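Local coordinates for putative dioxygenase (Nostoc punctiforme, PDB 2PEB), which binds a zinc ion and, as a Dopa 4,5-dioxygenase family protein, probably catalyses oxidative opening of an aromatic ring, at residues Gly79-Val84 against Leu102-Ala107; Ile7-Phe12 against Pro86-Ala91; Ala35-Gln40 against Asp67-Trp72; Val16-Ala21 against Gly55-Ala60. One frame throughout, in Å; residues are numbered along the deposited sequence.

Contact 1: Gly79-Val84 against Leu102-Ala107; sequences GLDILV and LGAALA. With EDO (1,2-ethanediol), chain I.
I82 and L102 form an antiparallel hydrogen-bonded pair, CA to CA 5.0 Å, where the short outer strand 100-102 ends beside strand 82-87 in an antiparallel sheet. I82 N gives its hydrogen to L102 O, and L102 N returns one to I82 O at 2.8 Å. Both side chains leave on the same face of the sheet and meet at their roots, CB to CB 4.1 Å. Beta-branched I82 suits the extended strand, while L102 also packs on L100 of the second subunit. Beyond L102 the chain leaves the strand, and the side chain of D81 supplies the next acceptor. Its chi1 of -56° sets CG beside the backbone N; from there D81 OD1 accepts from A104 N at 2.8 Å. The N-H aims almost straight at the oxygen (177°) but arrives from above the carboxylate plane. An alanine at D81 would probably leave A104 N without this acceptor and the chain after L102 freer to shift. L106 crosses the D81 side chain at about a right angle, bringing CD2 to 4.1 Å from OD2. G103 turns the chain at positive phi, and a CB there would collide with D81 OD1. An ethanediol, probably from the crystallisation liquor, occupies the polar atoms of this glycine: G103 N bonds to its O1 at 2.7 Å, and its O2 gives a hydrogen to G103 O.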
# COMPACT_ATOMS: atom_id res chain seq x y z
N GLY A 79 11.28 -7.96 3.40
CA GLY A 79 10.59 -8.45 4.55
C GLY A 79 10.31 -7.41 5.61
O GLY A 79 9.69 -7.74 6.61
N LEU A 80 10.76 -6.18 5.39
CA LEU A 80 10.48 -5.09 6.34
C LEU A 80 9.03 -4.64 6.27
O LEU A 80 8.41 -4.66 5.20
CB LEU A 80 11.38 -3.90 6.03
CG LEU A 80 12.87 -4.17 6.23
CD1 LEU A 80 13.66 -2.95 5.70
CD2 LEU A 80 13.22 -4.48 7.70
N ASP A 81 8.47 -4.23 7.40
CA ASP A 81 7.14 -3.65 7.39
C ASP A 81 7.28 -2.15 7.18
O ASP A 81 8.17 -1.51 7.81
CB ASP A 81 6.40 -3.93 8.70
CG ASP A 81 6.33 -5.42 9.01
OD1 ASP A 81 6.04 -6.20 8.06
OD2 ASP A 81 6.58 -5.84 10.17
N ILE A 82 6.44 -1.60 6.32
CA ILE A 82 6.54 -0.23 5.87
C ILE A 82 5.17 0.39 5.76
O ILE A 82 4.28 -0.08 5.07
CB ILE A 82 7.29 -0.12 4.50
CG1 ILE A 82 8.68 -0.70 4.58
CG2 ILE A 82 7.44 1.29 4.04
CD1 ILE A 82 9.36 -0.73 3.26
N LEU A 83 4.98 1.43 6.54
CA LEU A 83 3.87 2.32 6.42
C LEU A 83 4.11 3.41 5.40
O LEU A 83 5.13 4.11 5.43
CB LEU A 83 3.65 2.98 7.76
CG LEU A 83 2.58 4.07 7.80
CD1 LEU A 83 1.18 3.45 7.64
CD2 LEU A 83 2.61 4.86 9.14
N VAL A 84 3.19 3.59 4.47
CA VAL A 84 3.20 4.76 3.61
C VAL A 84 1.92 5.58 3.82
O VAL A 84 0.84 5.07 3.77
CB VAL A 84 3.35 4.42 2.10
CG1 VAL A 84 3.34 5.73 1.24
CG2 VAL A 84 4.62 3.55 1.85
N LEU A 102 2.98 -2.10 3.57
CA LEU A 102 3.75 -3.16 2.93
C LEU A 102 4.22 -4.07 4.06
O LEU A 102 4.72 -3.60 5.06
CB LEU A 102 4.93 -2.58 2.17
CG LEU A 102 4.68 -1.32 1.34
CD1 LEU A 102 5.98 -1.00 0.61
CD2 LEU A 102 3.53 -1.49 0.37
N GLY A 103 4.02 -5.38 3.90
CA GLY A 103 4.36 -6.34 4.94
C GLY A 103 3.19 -6.44 5.88
O GLY A 103 2.02 -6.43 5.46
N ALA A 104 3.46 -6.52 7.16
CA ALA A 104 2.41 -6.76 8.12
C ALA A 104 2.25 -5.48 8.95
O ALA A 104 3.24 -4.95 9.47
CB ALA A 104 2.75 -7.99 9.00
N ALA A 105 1.03 -4.97 9.04
CA ALA A 105 0.79 -3.70 9.69
C ALA A 105 1.15 -3.76 11.16
O ALA A 105 0.94 -4.79 11.85
CB ALA A 105 -0.65 -3.25 9.53
N LEU A 106 1.66 -2.64 11.64
CA LEU A 106 1.84 -2.43 13.06
C LEU A 106 0.75 -1.53 13.60
O LEU A 106 0.04 -0.85 12.85
CB LEU A 106 3.22 -1.82 13.30
CG LEU A 106 4.39 -2.57 12.68
CD1 LEU A 106 5.71 -1.81 12.87
CD2 LEU A 106 4.51 -3.98 13.23
N ALA A 107 0.63 -1.54 14.92
CA ALA A 107 -0.39 -0.77 15.60
C ALA A 107 0.19 0.58 16.03
O ALA A 107 0.94 0.67 16.99
CB ALA A 107 -0.94 -1.53 16.80
C1 EDO I . 2.73 -7.78 1.52
O1 EDO I . 2.50 -6.40 1.85
C2 EDO I . 1.49 -8.56 1.86
O2 EDO I . 1.06 -8.13 3.15

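Contact 2: Ile7-Phe12 against Pro86-Ala91; sequences IEIAGF and PETGDA
P86 and F12 sit opposite each other as an antiparallel non-hydrogen-bonded pair, CA to CA 4.3 Å, with both rings on one face of the sheet. They join strands 11-18 and 82-87, neighbours inside the ferredoxin-like sheet. The two side chains cross obliquely, and P86 CB rests against both F12 CE2 and I9 CG2, each at 3.9 Å. On the other face, E87 lays its CB and CG beside G11 O, and its OE1 approaches the G11 backbone; a side chain at G11 would run into that oxygen. The backbone bonds are A10 N to E87 O, 2.9 Å, and a bent one from E87 N to G11 O, 2.8 Å. Farther along, the methyl CG2 of T88 lies 3.9 Å from E8 CG, while its OG1 bonds to D94 and accepts from a water that reaches E8 OE2 only weakly. The apolar carbons of I9, F12 and P86 suit a subunit boundary, where I9 meets P71 and the two rings meet M74 of the second subunit. E87 lies on the other face, its side chain about 6 Å from the zinc ion, which places that face beside the metal site.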
# COMPACT_ATOMS: atom_id res chain seq x y z
N ILE A 7 -5.67 15.80 -5.14
CA ILE A 7 -4.93 17.06 -5.17
C ILE A 7 -4.56 17.44 -3.73
O ILE A 7 -3.51 17.99 -3.46
CB ILE A 7 -5.75 18.20 -5.79
CG1 ILE A 7 -4.83 19.29 -6.37
CG2 ILE A 7 -6.70 18.79 -4.75
CD1 ILE A 7 -3.94 18.86 -7.53
N GLU A 8 -5.43 17.09 -2.79
CA GLU A 8 -5.20 17.40 -1.43
C GLU A 8 -3.99 16.66 -0.87
O GLU A 8 -3.64 16.91 0.27
CB GLU A 8 -6.44 17.10 -0.59
CG GLU A 8 -6.48 15.73 0.06
CD GLU A 8 -7.80 15.47 0.76
OE1 GLU A 8 -8.82 16.09 0.36
OE2 GLU A 8 -7.82 14.65 1.70
N ILE A 9 -3.35 15.78 -1.65
CA ILE A 9 -2.12 15.07 -1.22
C ILE A 9 -0.91 15.87 -1.64
O ILE A 9 -0.64 16.00 -2.84
CB ILE A 9 -1.98 13.64 -1.78
CG1 ILE A 9 -3.14 12.74 -1.33
CG2 ILE A 9 -0.69 13.00 -1.30
CD1 ILE A 9 -3.08 11.35 -2.03
N ALA A 10 -0.23 16.45 -0.67
CA ALA A 10 0.97 17.30 -0.91
C ALA A 10 2.26 16.50 -1.01
O ALA A 10 3.33 17.02 -1.43
CB ALA A 10 1.08 18.34 0.21
N GLY A 11 2.21 15.25 -0.58
CA GLY A 11 3.38 14.42 -0.49
C GLY A 11 3.11 13.18 0.25
O GLY A 11 1.99 12.94 0.71
N PHE A 12 4.14 12.35 0.40
CA PHE A 12 4.06 11.10 1.14
C PHE A 12 5.24 10.89 2.05
O PHE A 12 6.34 11.41 1.82
CB PHE A 12 3.97 9.87 0.22
CG PHE A 12 2.79 9.90 -0.68
CD1 PHE A 12 2.87 10.53 -1.91
CD2 PHE A 12 1.61 9.28 -0.32
CE1 PHE A 12 1.77 10.58 -2.77
CE2 PHE A 12 0.49 9.33 -1.17
CZ PHE A 12 0.59 9.97 -2.41
N PRO A 86 -0.03 9.58 3.18
CA PRO A 86 -0.04 10.87 2.53
C PRO A 86 0.09 11.97 3.54
O PRO A 86 -0.01 11.72 4.75
CB PRO A 86 -1.41 10.90 1.87
CG PRO A 86 -2.25 10.10 2.80
CD PRO A 86 -1.42 9.06 3.33
N GLU A 87 0.35 13.16 3.01
CA GLU A 87 0.38 14.37 3.81
C GLU A 87 -0.65 15.29 3.23
O GLU A 87 -0.43 15.86 2.16
CB GLU A 87 1.77 15.00 3.76
CG GLU A 87 2.79 14.12 4.38
CD GLU A 87 4.19 14.63 4.18
OE1 GLU A 87 4.62 14.78 3.01
OE2 GLU A 87 4.88 14.85 5.19
N THR A 88 -1.81 15.41 3.91
CA THR A 88 -2.94 16.17 3.46
C THR A 88 -3.34 17.23 4.48
O THR A 88 -4.35 17.93 4.29
CB THR A 88 -4.16 15.26 3.26
OG1 THR A 88 -4.60 14.80 4.53
CG2 THR A 88 -3.80 14.07 2.37
N GLY A 89 -2.55 17.39 5.54
CA GLY A 89 -2.87 18.34 6.61
C GLY A 89 -3.82 17.79 7.67
O GLY A 89 -4.39 18.58 8.43
N ASP A 90 -4.02 16.48 7.68
CA ASP A 90 -4.88 15.84 8.68
C ASP A 90 -4.12 14.66 9.24
O ASP A 90 -4.26 13.56 8.76
CB ASP A 90 -6.19 15.39 8.06
CG ASP A 90 -7.10 14.68 9.06
OD1 ASP A 90 -6.63 14.32 10.17
OD2 ASP A 90 -8.29 14.46 8.70
N ALA A 91 -3.27 14.93 10.22
CA ALA A 91 -2.33 13.92 10.68
C ALA A 91 -2.99 12.63 11.12
O ALA A 91 -2.50 11.56 10.81
CB ALA A 91 -1.47 14.48 11.77
O HOH W 1 -7.16 15.88 4.80

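Contact 3: Ala35-Gln40 against Asp67-Trp72; sequences ARFEVQ and DKVVPW
F37 plugs a hollow on helix 66-76 formed by K68, V69 and W72, just where helix 23-36 has ended. These are the two helices of a ferredoxin-like beta-alpha-beta-beta-alpha-beta core, and the contact ties the end of the first to the flank of the second. The phenyl ring is held between two layers. One face lies on the helix backbone, with V69 N over the ring centre and V69 CA making a CH-pi contact 4.3 Å from the centroid; the opposite face is covered by CB of its own neighbour R36, 3.5 Å above the plane. The far rim of the ring then meets W72 in a T-shaped stack, the edge of F37 toward the indole face, with the centroids of the F37 ring and the five-membered ring of W72 5.2 Å apart and planes at 69°. W72 CG stands anti to the backbone N (chi1 -168°), which puts it 3.5 Å from F37 CZ. A flat, rigid ring suits this slot, since it can offer faces to two layers and an edge to the third wall. R36 runs past the NE1 corner of the indole, its extended chain crossing W72 at about a right angle with CD 3.4 Å from NE1, and W72 CZ2 lies over one face of the guanidinium, whose plane is only 29° from that of the ring. K3 of the second subunit packs on both residues. V69, which also touches F61 of strand 55-61, supplies the bump: its CG2 is seated against F37 CB at 3.6 Å and V39 CG1 at 3.8 Å.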
# COMPACT_ATOMS: atom_id res chain seq x y z
N ALA A 35 19.76 6.50 -3.20
CA ALA A 35 20.53 6.34 -4.44
C ALA A 35 19.66 6.55 -5.65
O ALA A 35 20.12 7.00 -6.68
CB ALA A 35 21.13 4.92 -4.50
N ARG A 36 18.38 6.20 -5.54
CA ARG A 36 17.53 6.12 -6.75
C ARG A 36 16.48 7.21 -6.93
O ARG A 36 16.11 7.51 -8.04
CB ARG A 36 16.82 4.78 -6.78
CG ARG A 36 17.69 3.59 -6.95
CD ARG A 36 16.94 2.27 -6.82
NE ARG A 36 17.77 1.15 -7.26
CZ ARG A 36 18.79 0.64 -6.58
NH1 ARG A 36 19.13 1.12 -5.39
NH2 ARG A 36 19.49 -0.36 -7.12
N PHE A 37 15.93 7.73 -5.83
CA PHE A 37 14.72 8.52 -5.91
C PHE A 37 14.92 9.90 -5.30
O PHE A 37 15.94 10.17 -4.65
CB PHE A 37 13.55 7.79 -5.26
CG PHE A 37 13.38 6.38 -5.76
CD1 PHE A 37 13.07 6.13 -7.08
CD2 PHE A 37 13.63 5.30 -4.91
CE1 PHE A 37 12.95 4.79 -7.54
CE2 PHE A 37 13.52 3.98 -5.35
CZ PHE A 37 13.22 3.73 -6.69
N GLU A 38 13.97 10.79 -5.60
CA GLU A 38 13.97 12.13 -5.03
C GLU A 38 13.26 12.07 -3.71
O GLU A 38 12.03 12.09 -3.62
CB GLU A 38 13.34 13.11 -5.98
CG GLU A 38 14.07 13.17 -7.31
CD GLU A 38 13.41 14.09 -8.34
OE1 GLU A 38 12.38 14.74 -8.06
OE2 GLU A 38 13.95 14.15 -9.46
N VAL A 39 14.04 11.89 -2.66
CA VAL A 39 13.51 11.70 -1.32
C VAL A 39 14.31 12.51 -0.30
O VAL A 39 15.40 12.98 -0.57
CB VAL A 39 13.56 10.23 -0.85
CG1 VAL A 39 12.66 9.32 -1.71
CG2 VAL A 39 15.01 9.73 -0.81
N GLN A 40 13.67 12.77 0.83
CA GLN A 40 14.30 13.41 1.99
C GLN A 40 14.32 12.34 3.07
O GLN A 40 13.27 11.89 3.49
CB GLN A 40 13.47 14.63 2.45
CG GLN A 40 12.96 15.56 1.33
CD GLN A 40 11.44 15.91 1.44
OE1 GLN A 40 10.64 15.53 0.57
NE2 GLN A 40 11.06 16.65 2.48
N ASP A 67 4.96 6.65 -7.65
CA ASP A 67 5.00 5.47 -8.54
C ASP A 67 6.44 5.00 -8.83
O ASP A 67 6.66 4.04 -9.61
CB ASP A 67 4.18 5.69 -9.81
CG ASP A 67 4.81 6.66 -10.75
OD1 ASP A 67 5.95 7.12 -10.51
OD2 ASP A 67 4.13 6.93 -11.76
N LYS A 68 7.41 5.65 -8.19
CA LYS A 68 8.78 5.19 -8.23
C LYS A 68 9.15 4.52 -6.93
O LYS A 68 9.54 3.36 -6.92
CB LYS A 68 9.73 6.33 -8.58
CG LYS A 68 9.34 6.98 -9.92
CD LYS A 68 10.12 8.26 -10.22
CE LYS A 68 9.69 8.89 -11.55
NZ LYS A 68 9.20 7.86 -12.52
N VAL A 69 9.05 5.26 -5.82
CA VAL A 69 9.39 4.77 -4.51
C VAL A 69 8.58 3.55 -4.04
O VAL A 69 9.13 2.56 -3.60
CB VAL A 69 9.32 5.91 -3.46
CG1 VAL A 69 9.52 5.34 -2.06
CG2 VAL A 69 10.40 6.99 -3.77
N VAL A 70 7.28 3.59 -4.22
CA VAL A 70 6.42 2.61 -3.61
C VAL A 70 6.51 1.25 -4.35
O VAL A 70 6.80 0.22 -3.74
CB VAL A 70 4.98 3.11 -3.45
CG1 VAL A 70 4.08 1.97 -2.91
CG2 VAL A 70 4.95 4.33 -2.46
N PRO A 71 6.43 1.26 -5.69
CA PRO A 71 6.73 -0.02 -6.40
C PRO A 71 8.12 -0.59 -6.13
O PRO A 71 8.27 -1.81 -6.00
CB PRO A 71 6.47 0.32 -7.85
CG PRO A 71 5.53 1.50 -7.83
CD PRO A 71 6.03 2.31 -6.64
N TRP A 72 9.13 0.27 -5.98
CA TRP A 72 10.44 -0.21 -5.61
C TRP A 72 10.45 -0.92 -4.27
O TRP A 72 11.02 -2.00 -4.16
CB TRP A 72 11.49 0.89 -5.66
CG TRP A 72 12.89 0.40 -5.56
CD1 TRP A 72 13.70 -0.03 -6.58
CD2 TRP A 72 13.67 0.28 -4.35
NE1 TRP A 72 14.93 -0.39 -6.07
CE2 TRP A 72 14.94 -0.21 -4.71
CE3 TRP A 72 13.42 0.57 -2.99
CZ2 TRP A 72 15.93 -0.45 -3.77
CZ3 TRP A 72 14.43 0.33 -2.06
CH2 TRP A 72 15.66 -0.17 -2.45

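Contact 4: Val16-Ala21 against Gly55-Ala60; sequences VYFDAA and GMYQVA
V16 lies over the ring of Y57, the two side chains side by side and pointing the same way. V16 CB rests 3.5 Å from Y57 CZ in a CH-pi contact, offset toward the rim; the branched valine presents carbon to the ring, with CG1 and CG2 also against CZ and CE1. Y57 CG takes the crowded position between backbone N and carbonyl carbon (chi1 63°), and its OH bonds to A26 O on helix 23-36. An alanine at Y57 would probably leave V16 with a gap beside it and A26 O without its hydroxyl partner. Strands 11-18 and 55-61 are neighbours in the antiparallel sheet of a ferredoxin-like core, residues 16-18 and 55-60 running at 157° to each other. V16 N bonds to Y57 O at 3.0 Å, and Y57 N returns to V16 O. On the face away from the helix, Y17 runs beside M56, a selenomethionine here, CD1 to CB 3.6 Å; M56 also touches the zinc ligand H15. F18 keeps the packing close, its CE2 3.4 Å from M56 CA and a ring face over G55 C, where a CB would be tight. Beyond this ring, by contrast, a water bridges the two strands, giving to F18 O at 2.7 Å and accepting from G55 N at 2.9 Å.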
# COMPACT_ATOMS: atom_id res chain seq x y z
N VAL A 16 9.85 3.13 7.60
CA VAL A 16 10.44 1.81 7.46
C VAL A 16 10.81 1.34 8.84
O VAL A 16 11.71 1.92 9.50
CB VAL A 16 11.68 1.85 6.53
CG1 VAL A 16 12.26 0.45 6.37
CG2 VAL A 16 11.34 2.45 5.15
N TYR A 17 10.07 0.35 9.33
CA TYR A 17 10.27 -0.19 10.65
C TYR A 17 11.35 -1.27 10.66
O TYR A 17 11.55 -2.00 9.68
CB TYR A 17 8.94 -0.72 11.22
CG TYR A 17 7.92 0.38 11.30
CD1 TYR A 17 7.88 1.22 12.40
CD2 TYR A 17 7.00 0.62 10.26
CE1 TYR A 17 6.99 2.27 12.47
CE2 TYR A 17 6.07 1.67 10.33
CZ TYR A 17 6.08 2.49 11.46
OH TYR A 17 5.23 3.55 11.58
N PHE A 18 12.03 -1.37 11.79
CA PHE A 18 13.07 -2.38 11.95
C PHE A 18 13.32 -2.68 13.42
O PHE A 18 12.89 -1.96 14.31
CB PHE A 18 14.37 -1.92 11.27
CG PHE A 18 14.91 -0.65 11.84
CD1 PHE A 18 15.74 -0.68 12.96
CD2 PHE A 18 14.50 0.58 11.32
CE1 PHE A 18 16.19 0.48 13.52
CE2 PHE A 18 14.94 1.74 11.90
CZ PHE A 18 15.78 1.70 12.99
N ASP A 19 14.06 -3.75 13.66
CA ASP A 19 14.61 -4.01 14.99
C ASP A 19 16.08 -4.36 14.82
O ASP A 19 16.58 -4.33 13.70
CB ASP A 19 13.82 -5.09 15.74
CG ASP A 19 13.73 -6.39 14.98
OD1 ASP A 19 14.58 -6.68 14.13
OD2 ASP A 19 12.79 -7.16 15.26
N ALA A 20 16.78 -4.67 15.91
CA ALA A 20 18.21 -5.03 15.84
C ALA A 20 18.48 -6.09 14.77
O ALA A 20 19.46 -5.97 14.05
CB ALA A 20 18.71 -5.53 17.19
N ALA A 21 17.65 -7.13 14.72
CA ALA A 21 17.83 -8.24 13.75
C ALA A 21 17.75 -7.80 12.30
O ALA A 21 18.44 -8.35 11.45
CB ALA A 21 16.80 -9.35 14.01
N GLY A 55 11.31 0.84 16.24
CA GLY A 55 12.28 1.68 15.58
C GLY A 55 11.96 1.84 14.09
O GLY A 55 11.40 0.94 13.45
N MSE A 56 12.29 3.02 13.57
CA MSE A 56 11.99 3.34 12.17
C MSE A 56 12.84 4.47 11.71
O MSE A 56 13.54 5.10 12.51
CB MSE A 56 10.49 3.66 11.89
CG MSE A 56 9.92 4.87 12.65
SE MSE A 56 10.24 6.50 11.68
CE MSE A 56 9.92 7.83 13.07
N TYR A 57 12.83 4.67 10.41
CA TYR A 57 13.27 5.90 9.80
C TYR A 57 12.23 6.39 8.79
O TYR A 57 11.43 5.61 8.28
CB TYR A 57 14.69 5.77 9.19
CG TYR A 57 14.79 4.79 8.06
CD1 TYR A 57 14.32 5.12 6.80
CD2 TYR A 57 15.35 3.55 8.26
CE1 TYR A 57 14.39 4.21 5.75
CE2 TYR A 57 15.46 2.63 7.20
CZ TYR A 57 14.97 2.97 5.97
OH TYR A 57 15.08 2.10 4.92
N GLN A 58 12.25 7.70 8.56
CA GLN A 58 11.27 8.36 7.71
C GLN A 58 11.91 8.64 6.35
O GLN A 58 13.09 8.98 6.26
CB GLN A 58 10.84 9.68 8.36
CG GLN A 58 10.11 10.64 7.45
CD GLN A 58 9.60 11.88 8.17
OE1 GLN A 58 8.90 11.79 9.20
NE2 GLN A 58 9.93 13.04 7.62
N VAL A 59 11.11 8.50 5.32
CA VAL A 59 11.47 8.87 3.97
C VAL A 59 10.32 9.73 3.44
O VAL A 59 9.19 9.23 3.37
CB VAL A 59 11.55 7.62 3.07
CG1 VAL A 59 12.14 7.97 1.69
CG2 VAL A 59 12.38 6.52 3.73
N ALA A 60 10.58 10.98 3.08
CA ALA A 60 9.60 11.91 2.50
C ALA A 60 9.82 12.08 1.01
O ALA A 60 10.95 12.16 0.57
CB ALA A 60 9.64 13.30 3.19
O HOH W 2 12.36 -1.79 16.95

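Overall arrangement
From the N terminus, segment 7-12 opens contact 2, the widest of the four loops, which closes only when 86-91 returns beside it. Contacts 4 and 3 are nested inside. Contact 4 opens at 16-21 and closes at 55-60; contact 3 opens at 35-40, before that closure, and closes at 67-72, so the two cross. Contact 1 starts later, at 79-84, in series with both, yet it crosses contact 2 because 102-107 follows 86-91. Contacts 4, 2 and 1 join successive strand pairs across the sheet, contact 3 joins the end of helix 23-36 and the loop after it to helix 66-76, and V84 packs on V70 to link contacts 1 and 3.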